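E3 SUMO-protein ligase SIZ1 (Saccharomyces cerevisiae, PDB 3I2D) acts as an E3 ligase that promotes SUMO attachment to septins and PCNA, using an SP-RING-type zinc finger that mediates interaction with the conjugating enzyme UBC9. Local coordinates at residues Y120-M125 with F198-E203; D154-F159 with A166-L171; R78-L83 with A98-S103. All blocks are in the same frame, centred on the assembly; numbering follows the deposited sequence.

Contact 1 of 3, residues Y120-M125 with F198-E203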
# COMPACT_ATOMS: atom_id res chain seq x y z
N TYR A 120 2.92 8.88 -11.99
CA TYR A 120 1.63 8.23 -11.91
C TYR A 120 0.47 9.17 -12.22
O TYR A 120 0.49 10.34 -11.85
CB TYR A 120 1.43 7.63 -10.51
CG TYR A 120 2.12 6.32 -10.27
CD1 TYR A 120 3.00 5.77 -11.21
CD2 TYR A 120 1.87 5.59 -9.10
CE1 TYR A 120 3.61 4.54 -11.00
CE2 TYR A 120 2.48 4.35 -8.88
CZ TYR A 120 3.34 3.83 -9.84
OH TYR A 120 3.92 2.60 -9.63
N LEU A 121 -0.53 8.66 -12.90
CA LEU A 121 -1.69 9.48 -13.17
C LEU A 121 -2.78 8.94 -12.24
O LEU A 121 -3.01 7.73 -12.17
CB LEU A 121 -2.10 9.35 -14.62
CG LEU A 121 -3.33 10.17 -15.01
CD1 LEU A 121 -3.12 11.64 -14.68
CD2 LEU A 121 -3.59 9.95 -16.49
N PHE A 122 -3.41 9.84 -11.50
CA PHE A 122 -4.47 9.46 -10.58
C PHE A 122 -5.79 10.00 -11.08
O PHE A 122 -5.83 10.96 -11.86
CB PHE A 122 -4.24 10.03 -9.17
CG PHE A 122 -3.14 9.37 -8.41
CD1 PHE A 122 -1.81 9.60 -8.76
CD2 PHE A 122 -3.42 8.52 -7.36
CE1 PHE A 122 -0.79 8.98 -8.07
CE2 PHE A 122 -2.40 7.89 -6.67
CZ PHE A 122 -1.09 8.13 -7.02
N SER A 123 -6.88 9.40 -10.62
CA SER A 123 -8.20 9.84 -11.00
C SER A 123 -9.11 9.66 -9.81
O SER A 123 -8.97 8.71 -9.07
CB SER A 123 -8.70 9.02 -12.17
OG SER A 123 -10.02 9.41 -12.51
N GLY A 124 -10.04 10.58 -9.64
CA GLY A 124 -10.98 10.48 -8.54
C GLY A 124 -12.23 11.23 -8.93
O GLY A 124 -12.22 11.99 -9.89
N MET A 125 -13.33 11.01 -8.23
CA MET A 125 -14.55 11.72 -8.57
C MET A 125 -14.60 13.07 -7.85
O MET A 125 -14.06 13.20 -6.76
CB MET A 125 -15.79 10.92 -8.17
CG MET A 125 -15.82 9.50 -8.66
SD MET A 125 -17.29 8.71 -8.01
CE MET A 125 -18.09 8.27 -9.53
N PHE A 198 -4.82 13.79 -11.84
CA PHE A 198 -3.63 14.50 -11.40
C PHE A 198 -2.41 13.69 -11.80
O PHE A 198 -2.43 12.47 -11.78
CB PHE A 198 -3.59 14.66 -9.90
CG PHE A 198 -4.73 15.44 -9.34
CD1 PHE A 198 -5.98 14.85 -9.18
CD2 PHE A 198 -4.56 16.75 -8.95
CE1 PHE A 198 -7.03 15.56 -8.63
CE2 PHE A 198 -5.60 17.48 -8.40
CZ PHE A 198 -6.84 16.89 -8.24
N GLY A 199 -1.34 14.39 -12.16
CA GLY A 199 -0.11 13.73 -12.53
C GLY A 199 0.85 13.99 -11.39
O GLY A 199 1.07 15.14 -11.02
N TYR A 200 1.40 12.94 -10.82
CA TYR A 200 2.34 13.09 -9.70
C TYR A 200 3.58 12.25 -9.94
O TYR A 200 3.50 11.13 -10.47
CB TYR A 200 1.73 12.59 -8.39
CG TYR A 200 0.63 13.41 -7.77
CD1 TYR A 200 -0.65 12.88 -7.59
CD2 TYR A 200 0.88 14.69 -7.27
CE1 TYR A 200 -1.65 13.59 -6.92
CE2 TYR A 200 -0.12 15.41 -6.60
CZ TYR A 200 -1.38 14.85 -6.43
OH TYR A 200 -2.35 15.55 -5.75
N ILE A 201 4.73 12.80 -9.54
CA ILE A 201 5.98 12.05 -9.59
C ILE A 201 5.93 11.43 -8.20
O ILE A 201 5.85 12.15 -7.20
CB ILE A 201 7.22 12.95 -9.71
CG1 ILE A 201 7.36 13.47 -11.14
CG2 ILE A 201 8.47 12.16 -9.39
CD1 ILE A 201 8.51 14.42 -11.32
N VAL A 202 5.92 10.11 -8.12
CA VAL A 202 5.86 9.44 -6.84
C VAL A 202 7.11 8.62 -6.63
O VAL A 202 7.79 8.23 -7.59
CB VAL A 202 4.64 8.49 -6.73
CG1 VAL A 202 3.33 9.25 -7.05
CG2 VAL A 202 4.82 7.31 -7.68
N GLU A 203 7.42 8.36 -5.37
CA GLU A 203 8.58 7.57 -5.05
C GLU A 203 8.14 6.15 -4.70
O GLU A 203 7.30 5.95 -3.82
CB GLU A 203 9.34 8.17 -3.87
CG GLU A 203 10.64 7.39 -3.56
CD GLU A 203 11.40 7.93 -2.36
OE1 GLU A 203 11.92 9.06 -2.43
OE2 GLU A 203 11.48 7.20 -1.34

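Contact 2 of 3, residues D154-F159 with A166-L171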
# COMPACT_ATOMS: atom_id res chain seq x y z
N ASP A 154 -3.28 -0.95 -18.06
CA ASP A 154 -3.46 -0.65 -16.65
C ASP A 154 -2.58 -1.56 -15.79
O ASP A 154 -3.06 -2.29 -14.92
CB ASP A 154 -4.94 -0.80 -16.25
CG ASP A 154 -5.86 0.12 -17.05
OD1 ASP A 154 -5.55 1.33 -17.16
OD2 ASP A 154 -6.90 -0.37 -17.55
N ASN A 155 -1.28 -1.50 -16.05
CA ASN A 155 -0.32 -2.32 -15.33
C ASN A 155 0.83 -1.52 -14.69
O ASN A 155 1.62 -0.87 -15.39
CB ASN A 155 0.26 -3.37 -16.28
CG ASN A 155 0.06 -4.79 -15.76
OD1 ASN A 155 0.72 -5.22 -14.81
ND2 ASN A 155 -0.85 -5.52 -16.39
N ILE A 156 0.89 -1.57 -13.36
CA ILE A 156 1.93 -0.90 -12.60
C ILE A 156 2.55 -1.92 -11.67
O ILE A 156 2.15 -3.09 -11.67
CB ILE A 156 1.40 0.30 -11.79
CG1 ILE A 156 0.16 -0.10 -11.00
CG2 ILE A 156 1.10 1.44 -12.73
CD1 ILE A 156 -0.45 1.07 -10.26
N ARG A 157 3.54 -1.49 -10.89
CA ARG A 157 4.26 -2.36 -9.98
C ARG A 157 3.47 -3.48 -9.30
O ARG A 157 3.71 -4.66 -9.58
CB ARG A 157 4.96 -1.53 -8.91
CG ARG A 157 5.89 -2.36 -8.07
CD ARG A 157 7.04 -1.53 -7.61
NE ARG A 157 6.95 -1.14 -6.21
CZ ARG A 157 5.98 -0.41 -5.67
NH1 ARG A 157 4.97 0.02 -6.41
NH2 ARG A 157 6.07 -0.08 -4.39
N GLY A 158 2.57 -3.14 -8.38
CA GLY A 158 1.83 -4.20 -7.73
C GLY A 158 0.35 -4.06 -7.99
O GLY A 158 -0.08 -4.02 -9.14
N PHE A 159 -0.42 -3.98 -6.92
CA PHE A 159 -1.86 -3.81 -7.01
C PHE A 159 -2.49 -4.64 -8.12
O PHE A 159 -3.28 -4.12 -8.90
CB PHE A 159 -2.16 -2.33 -7.24
CG PHE A 159 -1.42 -1.43 -6.30
CD1 PHE A 159 -0.14 -0.99 -6.60
CD2 PHE A 159 -1.99 -1.06 -5.08
CE1 PHE A 159 0.56 -0.20 -5.70
CE2 PHE A 159 -1.29 -0.27 -4.17
CZ PHE A 159 -0.01 0.16 -4.49
N ALA A 166 -9.22 1.26 -10.66
CA ALA A 166 -8.99 1.56 -9.25
C ALA A 166 -7.53 1.71 -8.82
O ALA A 166 -7.20 1.55 -7.64
CB ALA A 166 -9.67 0.51 -8.39
N LYS A 167 -6.64 2.02 -9.75
CA LYS A 167 -5.24 2.20 -9.39
C LYS A 167 -4.63 3.16 -10.39
O LYS A 167 -5.05 3.21 -11.54
CB LYS A 167 -4.49 0.86 -9.40
CG LYS A 167 -4.44 0.15 -10.74
CD LYS A 167 -3.99 -1.30 -10.57
CE LYS A 167 -4.13 -2.10 -11.86
NZ LYS A 167 -3.61 -3.50 -11.73
N PRO A 168 -3.63 3.93 -9.95
CA PRO A 168 -2.97 4.89 -10.84
C PRO A 168 -2.31 4.24 -12.07
O PRO A 168 -1.98 3.05 -12.07
CB PRO A 168 -1.97 5.57 -9.92
CG PRO A 168 -1.56 4.45 -9.02
CD PRO A 168 -2.89 3.80 -8.69
N ALA A 169 -2.10 5.05 -13.10
CA ALA A 169 -1.48 4.57 -14.33
C ALA A 169 -0.05 5.10 -14.46
O ALA A 169 0.20 6.29 -14.30
CB ALA A 169 -2.32 5.00 -15.52
N ASP A 170 0.88 4.20 -14.74
CA ASP A 170 2.30 4.53 -14.90
C ASP A 170 2.56 5.09 -16.29
O ASP A 170 2.58 4.33 -17.26
CB ASP A 170 3.14 3.26 -14.74
CG ASP A 170 4.58 3.55 -14.36
OD1 ASP A 170 5.08 4.64 -14.71
OD2 ASP A 170 5.23 2.69 -13.72
N LEU A 171 2.77 6.41 -16.40
CA LEU A 171 3.05 7.06 -17.69
C LEU A 171 4.55 7.02 -18.03
O LEU A 171 4.93 7.07 -19.20
CB LEU A 171 2.67 8.55 -17.66
CG LEU A 171 1.31 9.02 -17.19
CD1 LEU A 171 1.29 10.53 -17.16
CD2 LEU A 171 0.25 8.49 -18.11
O HOH W 1 -0.65 -3.78 -11.99
O HOH W 2 5.11 1.20 -11.49

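Contact 3 of 3, residues R78-L83 with A98-S103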
# COMPACT_ATOMS: atom_id res chain seq x y z
N ARG A 78 5.94 15.12 -6.03
CA ARG A 78 5.71 16.37 -6.75
C ARG A 78 4.52 16.29 -7.67
O ARG A 78 4.23 15.23 -8.23
CB ARG A 78 6.92 16.73 -7.61
CG ARG A 78 7.29 18.19 -7.63
CD ARG A 78 8.33 18.49 -6.56
NE ARG A 78 9.42 17.52 -6.58
CZ ARG A 78 10.15 17.23 -7.66
NH1 ARG A 78 9.91 17.83 -8.82
NH2 ARG A 78 11.12 16.32 -7.57
N LEU A 79 3.84 17.41 -7.85
CA LEU A 79 2.72 17.45 -8.77
C LEU A 79 3.20 18.11 -10.05
O LEU A 79 3.78 19.19 -10.00
CB LEU A 79 1.56 18.29 -8.23
CG LEU A 79 0.46 18.47 -9.31
CD1 LEU A 79 -0.80 17.71 -8.91
CD2 LEU A 79 0.15 19.93 -9.50
N ILE A 80 2.98 17.46 -11.19
CA ILE A 80 3.33 18.06 -12.48
C ILE A 80 2.05 18.86 -12.77
O ILE A 80 1.07 18.33 -13.29
CB ILE A 80 3.58 16.98 -13.54
CG1 ILE A 80 4.82 16.18 -13.16
CG2 ILE A 80 3.78 17.61 -14.89
CD1 ILE A 80 5.16 15.12 -14.16
N PRO A 81 2.08 20.16 -12.45
CA PRO A 81 1.01 21.16 -12.59
C PRO A 81 0.18 21.10 -13.86
O PRO A 81 -1.05 21.14 -13.81
CB PRO A 81 1.74 22.48 -12.43
CG PRO A 81 3.03 22.19 -13.11
CD PRO A 81 3.39 20.84 -12.54
N GLU A 82 0.85 21.00 -15.00
CA GLU A 82 0.19 20.95 -16.28
C GLU A 82 -0.68 19.70 -16.48
O GLU A 82 -1.65 19.73 -17.24
CB GLU A 82 1.24 21.07 -17.39
CG GLU A 82 2.66 21.25 -16.85
CD GLU A 82 3.57 21.97 -17.83
OE1 GLU A 82 3.33 23.18 -18.09
OE2 GLU A 82 4.53 21.34 -18.34
N LEU A 83 -0.34 18.62 -15.79
CA LEU A 83 -1.08 17.35 -15.88
C LEU A 83 -2.29 17.31 -14.94
O LEU A 83 -2.30 16.58 -13.96
CB LEU A 83 -0.16 16.18 -15.55
CG LEU A 83 0.14 15.20 -16.68
CD1 LEU A 83 1.02 14.08 -16.15
CD2 LEU A 83 -1.16 14.64 -17.22
N ALA A 98 -3.61 16.80 -22.18
CA ALA A 98 -2.72 17.67 -21.47
C ALA A 98 -1.37 17.56 -22.15
O ALA A 98 -1.00 16.51 -22.67
CB ALA A 98 -2.60 17.24 -20.01
N LYS A 99 -0.67 18.68 -22.20
CA LYS A 99 0.64 18.73 -22.79
C LYS A 99 1.50 19.29 -21.67
O LYS A 99 1.07 20.20 -20.94
CB LYS A 99 0.65 19.66 -24.01
CG LYS A 99 -0.20 19.16 -25.17
CD LYS A 99 -0.19 20.14 -26.34
CE LYS A 99 -0.92 19.59 -27.56
NZ LYS A 99 -2.37 19.35 -27.30
N PHE A 100 2.68 18.72 -21.50
CA PHE A 100 3.58 19.17 -20.45
C PHE A 100 4.99 18.75 -20.80
O PHE A 100 5.20 17.72 -21.45
CB PHE A 100 3.15 18.53 -19.12
CG PHE A 100 3.22 17.03 -19.11
CD1 PHE A 100 4.33 16.37 -18.59
CD2 PHE A 100 2.21 16.27 -19.70
CE1 PHE A 100 4.45 14.99 -18.65
CE2 PHE A 100 2.32 14.88 -19.77
CZ PHE A 100 3.44 14.24 -19.24
N LYS A 101 5.96 19.57 -20.41
CA LYS A 101 7.37 19.26 -20.63
C LYS A 101 8.00 19.07 -19.26
O LYS A 101 7.73 19.84 -18.33
CB LYS A 101 8.08 20.39 -21.37
CG LYS A 101 7.79 20.44 -22.87
CD LYS A 101 8.85 21.25 -23.61
CE LYS A 101 10.19 20.51 -23.71
NZ LYS A 101 10.84 20.21 -22.39
N LEU A 102 8.82 18.05 -19.12
CA LEU A 102 9.46 17.79 -17.83
C LEU A 102 10.59 18.77 -17.57
O LEU A 102 11.52 18.88 -18.36
CB LEU A 102 9.99 16.36 -17.77
CG LEU A 102 8.93 15.29 -17.60
CD1 LEU A 102 9.60 13.95 -17.40
CD2 LEU A 102 8.04 15.64 -16.41
N SER A 103 10.51 19.46 -16.44
CA SER A 103 11.54 20.42 -16.07
C SER A 103 12.85 19.68 -15.79
O SER A 103 12.92 18.45 -15.85
CB SER A 103 11.14 21.20 -14.82
OG SER A 103 11.28 20.40 -13.66

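Contact 1 of 3, residues Y120-M125 with F198-E203
Tyr-120 with Tyr-200 and Phe-122 with Phe-198 are the hydrogen-bonded pairs of an antiparallel ladder, and Leu-121 with Gly-199 is the non-hydrogen-bonded pair between them. Four backbone bonds fix this register. Tyr-120 N donates to Tyr-200 O at 2.8 Å, and Tyr-200 N returns a bond to Tyr-120 O at 2.9 Å. Phe-122 N reaches Phe-198 O at 2.8 Å, while Phe-198 N meets Phe-122 O at 3.0 Å. The two segment axes enclose 141°, so the strands are twisted well away from exact antiparallel. At the middle pair, CA-H...O contacts run from Leu-121 CA to Phe-198 O and from Gly-199 CA to Tyr-120 O.

Aromatic contacts occupy the face that carries Tyr-120, Phe-122, Phe-198 and Tyr-200. The edge of the Tyr-200 ring turns toward the face of Phe-122 in an offset edge-to-face pair, with ring centroids 5.7 Å apart and planes at 75°; CD1 of Phe-122 lies 3.7 Å from CD1 of Tyr-200.

A CH-pi contact forms farther along. Tyr-120 CG stands anti to its carbonyl carbon (chi1 -80°), which brings the ring beside Val-202; CG2 of Val-202 lies over one face of the Tyr-120 ring, 3.9 Å from its centroid.

Within the PINIT domain, 198-203 is an inner strand: its other edge bonds to strand 74-90 through Ile-80 and Gln-77, while Leu-121 pairs with Ala-169 on the far side of 120-125. Phe-68 meets the Phe-122 ring, and on the reverse face Ile-201 packs against helix 104-111.

Contact 2 of 3, residues D154-F159 with A166-L171
Lys-167 starts with CG between its backbone N and carbonyl carbon (chi1 62°), and the chain then runs extended to NZ, which ends beside the carbonyl of Phe-159. Ile-156 adopts the same first torsion for CG1 (chi1 49°), and with CD1 continuing anti its two branches are spread over Pro-168 and Asp-170.

The polar centre is the Lys-167 ammonium group. NZ donates to Phe-159 O at 2.9 Å, from a position tilted 34° out of the carbonyl plane. It also donates to a water 3.0 Å away, which in turn accepts from Ile-156 N at 3.0 Å and lies within hydrogen-bonding distance of Gly-158 O. Directly at Phe-159 O and through the water at Ile-156 N, the ammonium group ties the loop at 156-159 to residue 167; a weak further bond goes to Lys-162 O. With the side chain buried, these carbonyl oxygens probably help to stabilise its positive charge.

The apolar part lies alongside. CD1 of Ile-156 approaches CG of Pro-168 at 3.8 Å, the two side chains crossing at about a right angle, while CG2 of Ile-156 rests on CB of Asp-170. Farther along the lysine chain, CB of Phe-159 touches CD of Lys-167 at 3.9 Å. A second water accepts from Arg-157 N at 3.2 Å and donates to Asp-170 OD2 at 2.7 Å. The same carboxylate forms a salt bridge with Arg-118 and a hydrogen bond with the Thr-172 hydroxyl.

The arrangement is an irregular loop folded back on the approach to the short edge strand 169-170 of the PINIT domain. Phe-159 also bonds through its backbone to Leu-284, on helix 276-285 of the SP-RING zinc finger, which places this loop where the two domains meet.

Contact 3 of 3, residues R78-L83 with A98-S103
A type I beta turn from Ile-80 to Leu-83, at a corner of the long strand 74-90 in the PINIT domain, packs against Phe-100 and its neighbours at the end of strand 93-100. The turn is closed by its own backbone bond, Leu-83 N to Ile-80 O, at 2.9 Å.

The one hydrogen bond between the segments joins side chain to backbone: Lys-101 N donates to Glu-82 OE2 at 3.1 Å, with an N-H...O angle of 146°. The amide approaches nearly in line with the C-O bond of the carboxylate. To reach it, the Glu-82 chain runs extended beyond CG and crosses the Phe-100 side chain obliquely at its base, CG of Glu-82 3.6 Å from CB of Phe-100. The glutamate thus fastens the solvent-exposed Glu-82 corner of the turn to the chain just past the strand end.

Beneath it the contact is apolar. CG of Phe-100 sits between its backbone N and carbonyl carbon (chi1 62°), which turns the ring toward Ile-80 and Leu-83. Over one face of the ring lies CG of Leu-83, 4.1 Å from the centroid and 24° off the normal, a CH-pi contact displaced toward the rim. Ile-80 comes obliquely, its CG2 3.9 Å from CD1 of Phe-100. Its other branch tip, CD1 of Ile-80, touches CD2 of Leu-102 at 3.7 Å, and CD2 of Leu-83 meets CB of Ala-98 at 4.1 Å.

Phe-100 lies among Ile-80, Leu-83 and, from strand 182-191, Asn-182 and Val-184. Strand 182-191 also bonds to the backbone of Ala-98 and Phe-100. Ser-103 caps the start of helix 104-111, on which Leu-102 packs at Tyr-107 and Leu-110, and the side chain of Ile-80 touches Ile-201 of strand 195-204.

All three contacts lie in the PINIT domain and are mainly buried. Contact 1 has no exposed touching residue, whereas contact 2 has Asp-154 and Asn-155 and contact 3 has Glu-82, Lys-99 and Lys-101. Contact 1 is the central ladder of one four-stranded sheet, flanked by strand 169-170 of contact 2 and strand 74-90 of contact 3. Contact 3 spans two sheets, since the chain turns a corner at 81-82 and strand 93-100 belongs to the second. Contacts 2 and 3 replace strand pairing with side-chain-to-backbone bonds: a buried lysine and waters in contact 2, an exposed glutamate above an apolar core in contact 3. They meet where CD1 of Leu-171 touches CD1 of Leu-83 at 3.7 Å.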